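Long-range contacts in cell division protein FtsI/penicillin binding protein 2 (Legionella pneumophila subsp. pneumophila ATCC 43290, PDB 4ZTK), which probably acts as a D,D-transpeptidase that cross-links septal peptidoglycan during cell division: residues Arg74-Gly79 against Lys258-Phe263; Ser244-Thr249 against Ala264-Ala269. All coordinates share one frame; numbering follows the deposited sequence.

In the fold
From the N terminus, the chain leaves strand 56-63 and enters the loop that leads to helix 83-92; contact 1 seats residues 74-79 of this loop on strand 259-267, closing a span of 178 residues, 76 of them helical. Residues 244-249 then lead into strand 246-253, and after the hairpin turn the chain returns through residues 258-263 and 264-269. Contact 2 closes this short hairpin. Its segments alternate with those of contact 1, so the two closures cross, with their centres about 18 Å apart. They share strand 259-267 and meet where Phe263 packs on Lys248 and Thr249, joining the loop that precedes the probable SxxK motif and the KTG strand to one sheet.

Contact 1: Arg74-Gly79 against Lys258-Phe263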
# COMPACT_ATOMS: atom_id res chain seq x y z
N ARG A 74 12.10 -8.17 -5.21
CA ARG A 74 10.94 -8.95 -5.66
C ARG A 74 9.82 -8.12 -6.29
O ARG A 74 9.42 -7.08 -5.76
CB ARG A 74 10.39 -9.80 -4.50
CG ARG A 74 9.20 -10.67 -4.85
CD ARG A 74 9.00 -11.73 -3.78
NE ARG A 74 7.75 -12.47 -3.93
CZ ARG A 74 7.37 -13.46 -3.14
NH1 ARG A 74 8.14 -13.84 -2.13
NH2 ARG A 74 6.21 -14.07 -3.35
N ILE A 75 9.31 -8.58 -7.43
CA ILE A 75 8.26 -7.89 -8.15
C ILE A 75 6.90 -8.52 -7.87
O ILE A 75 6.74 -9.73 -7.97
CB ILE A 75 8.50 -7.93 -9.68
CG1 ILE A 75 9.82 -7.23 -10.03
CG2 ILE A 75 7.33 -7.30 -10.43
CD1 ILE A 75 10.12 -7.21 -11.52
N PHE A 76 5.93 -7.69 -7.51
CA PHE A 76 4.61 -8.19 -7.18
C PHE A 76 3.52 -7.23 -7.63
O PHE A 76 3.80 -6.14 -8.12
CB PHE A 76 4.50 -8.50 -5.68
CG PHE A 76 4.67 -7.29 -4.79
CD1 PHE A 76 5.93 -6.78 -4.53
CD2 PHE A 76 3.58 -6.67 -4.21
CE1 PHE A 76 6.10 -5.67 -3.71
CE2 PHE A 76 3.73 -5.56 -3.39
CZ PHE A 76 5.00 -5.07 -3.14
N SER A 77 2.27 -7.66 -7.48
CA SER A 77 1.13 -6.81 -7.80
C SER A 77 0.65 -6.14 -6.52
O SER A 77 0.66 -6.77 -5.46
CB SER A 77 0.02 -7.64 -8.44
OG SER A 77 -1.21 -6.96 -8.38
N PRO A 78 0.24 -4.87 -6.60
CA PRO A 78 -0.14 -4.10 -5.42
C PRO A 78 -1.56 -4.41 -4.96
O PRO A 78 -1.92 -4.06 -3.83
CB PRO A 78 -0.05 -2.65 -5.90
CG PRO A 78 -0.41 -2.75 -7.36
CD PRO A 78 0.20 -4.04 -7.83
N GLY A 79 -2.34 -5.05 -5.82
CA GLY A 79 -3.73 -5.33 -5.51
C GLY A 79 -4.48 -4.06 -5.17
O GLY A 79 -4.23 -3.00 -5.76
N LYS A 258 -1.70 -18.81 -3.44
CA LYS A 258 -0.63 -18.11 -2.73
C LYS A 258 -1.04 -16.68 -2.41
O LYS A 258 -1.24 -15.86 -3.31
CB LYS A 258 0.66 -18.14 -3.56
CG LYS A 258 1.54 -19.38 -3.35
CD LYS A 258 0.82 -20.68 -3.69
CE LYS A 258 1.74 -21.89 -3.56
NZ LYS A 258 2.73 -21.96 -4.67
N TYR A 259 -1.15 -16.37 -1.12
CA TYR A 259 -1.67 -15.09 -0.67
C TYR A 259 -0.60 -14.09 -0.26
O TYR A 259 0.31 -14.41 0.51
CB TYR A 259 -2.62 -15.29 0.51
CG TYR A 259 -4.01 -15.72 0.12
CD1 TYR A 259 -4.25 -16.94 -0.48
CD2 TYR A 259 -5.10 -14.89 0.38
CE1 TYR A 259 -5.53 -17.33 -0.83
CE2 TYR A 259 -6.38 -15.27 0.04
CZ TYR A 259 -6.59 -16.49 -0.56
OH TYR A 259 -7.87 -16.87 -0.90
N LEU A 260 -0.72 -12.87 -0.77
CA LEU A 260 0.02 -11.74 -0.22
C LEU A 260 -0.98 -10.88 0.55
O LEU A 260 -2.03 -10.51 0.02
CB LEU A 260 0.68 -10.90 -1.32
CG LEU A 260 1.77 -11.55 -2.17
CD1 LEU A 260 2.34 -10.55 -3.17
CD2 LEU A 260 2.88 -12.12 -1.30
N ALA A 261 -0.66 -10.59 1.80
CA ALA A 261 -1.48 -9.70 2.62
C ALA A 261 -0.74 -8.38 2.82
O ALA A 261 0.36 -8.35 3.36
CB ALA A 261 -1.80 -10.36 3.95
N LEU A 262 -1.37 -7.29 2.40
CA LEU A 262 -0.69 -6.00 2.34
C LEU A 262 -1.39 -4.93 3.15
O LEU A 262 -2.62 -4.93 3.25
CB LEU A 262 -0.61 -5.51 0.89
CG LEU A 262 0.06 -6.36 -0.19
CD1 LEU A 262 -0.91 -7.40 -0.73
CD2 LEU A 262 0.57 -5.46 -1.32
N PHE A 263 -0.61 -4.01 3.70
CA PHE A 263 -1.17 -2.78 4.26
C PHE A 263 -0.19 -1.64 4.08
O PHE A 263 0.97 -1.73 4.49
CB PHE A 263 -1.55 -2.93 5.73
CG PHE A 263 -2.38 -1.79 6.26
CD1 PHE A 263 -3.73 -1.70 5.95
CD2 PHE A 263 -1.82 -0.81 7.06
CE1 PHE A 263 -4.50 -0.65 6.44
CE2 PHE A 263 -2.58 0.24 7.55
CZ PHE A 263 -3.93 0.32 7.24
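Phe76 lays its side chain across Leu260 and Leu262, two alternate residues that project from the same face of strand 259-267. The two leucines meet different parts of it. CB of Phe76 rests 3.9 Å from CD1 of Leu260, whereas the ring reaches further along the strand, its CE2 lying 3.8 Å from CD2 of Leu262. That methyl comes to the rim of the ring, near its plane, and not over a face. CG of Phe76 stands between its own backbone N and carbonyl carbon (chi1 62°). The ring and the Leu262 side chain run alongside each other in opposite senses. CD2 of Leu262 also lies 3.8 Å from the carbonyl O of Pro78, so one methyl fills the angle between the aromatic edge and the loop backbone. The O of Pro78 accepts a hydrogen bond from Thr81. At the other end the guanidinium of Arg74 passes Leu260 loosely, NH2 to CD2 4.4 Å; its charge is paired with Glu281, and Trp71 makes a cation-pi contact with it. The join is therefore apolar packing, with the backbones well separated: CA of Pro78 and CA of Leu262 are 8.0 Å apart. In this way the loop leading to helix 83-92, whose start carries a probable SxxK motif with Ser80 and Lys83, is seated on the central sheet. Leu262 also packs against Val252 and Val279 of the flanking strands 246-253 and 274-281, while Ala261 and Phe263 face helix 295-310 on the other side of the sheet.

Contact 2: Ser244-Thr249 against Ala264-Ala269; sequences SVAGKT and AGYVPA
Ala246 sets its methyl over one face of the Tyr266 ring, 3.7 Å from CB to the ring centroid and 23° off the normal, a CH-pi contact offset toward the CE1-CZ rim. CG of Tyr266 sits between its own backbone N and carbonyl carbon (chi1 54°), which brings the ring back beneath its cross-strand neighbour; the hydroxyl is bonded to Asn223. Ala246 and Tyr266 form an antiparallel hydrogen-bonded pair, with Tyr266 N to Ala246 O at 2.9 Å. Between it and the next such pair, Lys248 with Ala264, the non-hydrogen-bonded Gly247 and Gly265, lacking side chains, bring their CA atoms to 3.8 Å, Gly265 being the tighter side. Beyond the strands, Ala269 N bonds to Ser244 O (2.8 Å), approaching from above the carbonyl plane. Lys248 NZ turns away to Thr249 O (2.8 Å) and Ser134 and forms a salt bridge with 2-[N-cyclohexylamino]ethane sulfonic acid, probably from the crystallisation liquor. Lys248 and Thr249 probably begin the KTG motif of the family, and Lys248 touches Ser80 of the probable SxxK motif. Ala246 and, in the loop after strand 259-267, Ala269 pack against helix 216-231, with helix 189-200 touching Tyr266 and strand 274-281 following beside strand 259-267.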
# COMPACT_ATOMS: atom_id res chain seq x y z
N SER A 244 -4.43 9.82 14.33
CA SER A 244 -5.11 9.55 13.06
C SER A 244 -4.22 8.74 12.13
O SER A 244 -3.07 9.10 11.88
CB SER A 244 -5.57 10.85 12.39
OG SER A 244 -4.46 11.65 12.03
N VAL A 245 -4.76 7.63 11.64
CA VAL A 245 -4.00 6.74 10.77
C VAL A 245 -4.66 6.67 9.40
O VAL A 245 -5.88 6.48 9.29
CB VAL A 245 -3.92 5.32 11.37
CG1 VAL A 245 -3.07 4.42 10.50
CG2 VAL A 245 -3.37 5.36 12.79
N ALA A 246 -3.86 6.83 8.36
CA ALA A 246 -4.33 6.69 6.99
C ALA A 246 -3.72 5.44 6.40
O ALA A 246 -2.51 5.24 6.50
CB ALA A 246 -3.92 7.90 6.17
N GLY A 247 -4.54 4.59 5.79
CA GLY A 247 -4.03 3.37 5.20
C GLY A 247 -5.00 2.58 4.34
O GLY A 247 -6.21 2.79 4.39
N LYS A 248 -4.45 1.66 3.56
CA LYS A 248 -5.23 0.86 2.64
C LYS A 248 -4.78 -0.59 2.65
O LYS A 248 -3.59 -0.89 2.50
CB LYS A 248 -5.13 1.41 1.21
CG LYS A 248 -5.95 0.62 0.19
CD LYS A 248 -7.43 0.95 0.31
CE LYS A 248 -8.29 -0.03 -0.46
NZ LYS A 248 -8.31 -1.39 0.16
N THR A 249 -5.74 -1.49 2.83
CA THR A 249 -5.48 -2.92 2.81
C THR A 249 -5.35 -3.44 1.39
O THR A 249 -5.89 -2.85 0.44
CB THR A 249 -6.65 -3.67 3.47
OG1 THR A 249 -7.87 -3.32 2.80
CG2 THR A 249 -6.76 -3.29 4.93
N ALA A 264 -0.66 -0.57 3.45
CA ALA A 264 0.18 0.58 3.16
C ALA A 264 -0.48 1.81 3.77
O ALA A 264 -1.69 1.98 3.67
CB ALA A 264 0.33 0.76 1.66
N GLY A 265 0.31 2.66 4.41
CA GLY A 265 -0.24 3.84 5.02
C GLY A 265 0.79 4.81 5.57
O GLY A 265 1.98 4.68 5.31
N TYR A 266 0.32 5.80 6.32
CA TYR A 266 1.19 6.80 6.89
C TYR A 266 0.58 7.40 8.15
O TYR A 266 -0.64 7.35 8.34
CB TYR A 266 1.53 7.88 5.85
CG TYR A 266 0.32 8.53 5.21
CD1 TYR A 266 -0.33 9.58 5.83
CD2 TYR A 266 -0.16 8.09 3.98
CE1 TYR A 266 -1.43 10.19 5.25
CE2 TYR A 266 -1.26 8.69 3.39
CZ TYR A 266 -1.89 9.74 4.03
OH TYR A 266 -2.99 10.34 3.46
N VAL A 267 1.43 7.97 9.00
CA VAL A 267 1.01 8.35 10.35
C VAL A 267 1.94 9.43 10.91
O VAL A 267 3.14 9.41 10.64
CB VAL A 267 1.01 7.10 11.28
CG1 VAL A 267 2.41 6.56 11.47
CG2 VAL A 267 0.38 7.42 12.62
N PRO A 268 1.38 10.42 11.64
CA PRO A 268 -0.04 10.73 11.81
C PRO A 268 -0.61 11.24 10.49
O PRO A 268 0.12 11.87 9.74
CB PRO A 268 -0.05 11.86 12.85
CG PRO A 268 1.28 11.76 13.54
CD PRO A 268 2.23 11.30 12.47
N ALA A 269 -1.89 10.98 10.21
CA ALA A 269 -2.46 11.35 8.92
C ALA A 269 -2.42 12.85 8.66
O ALA A 269 -2.16 13.29 7.54
CB ALA A 269 -3.87 10.82 8.79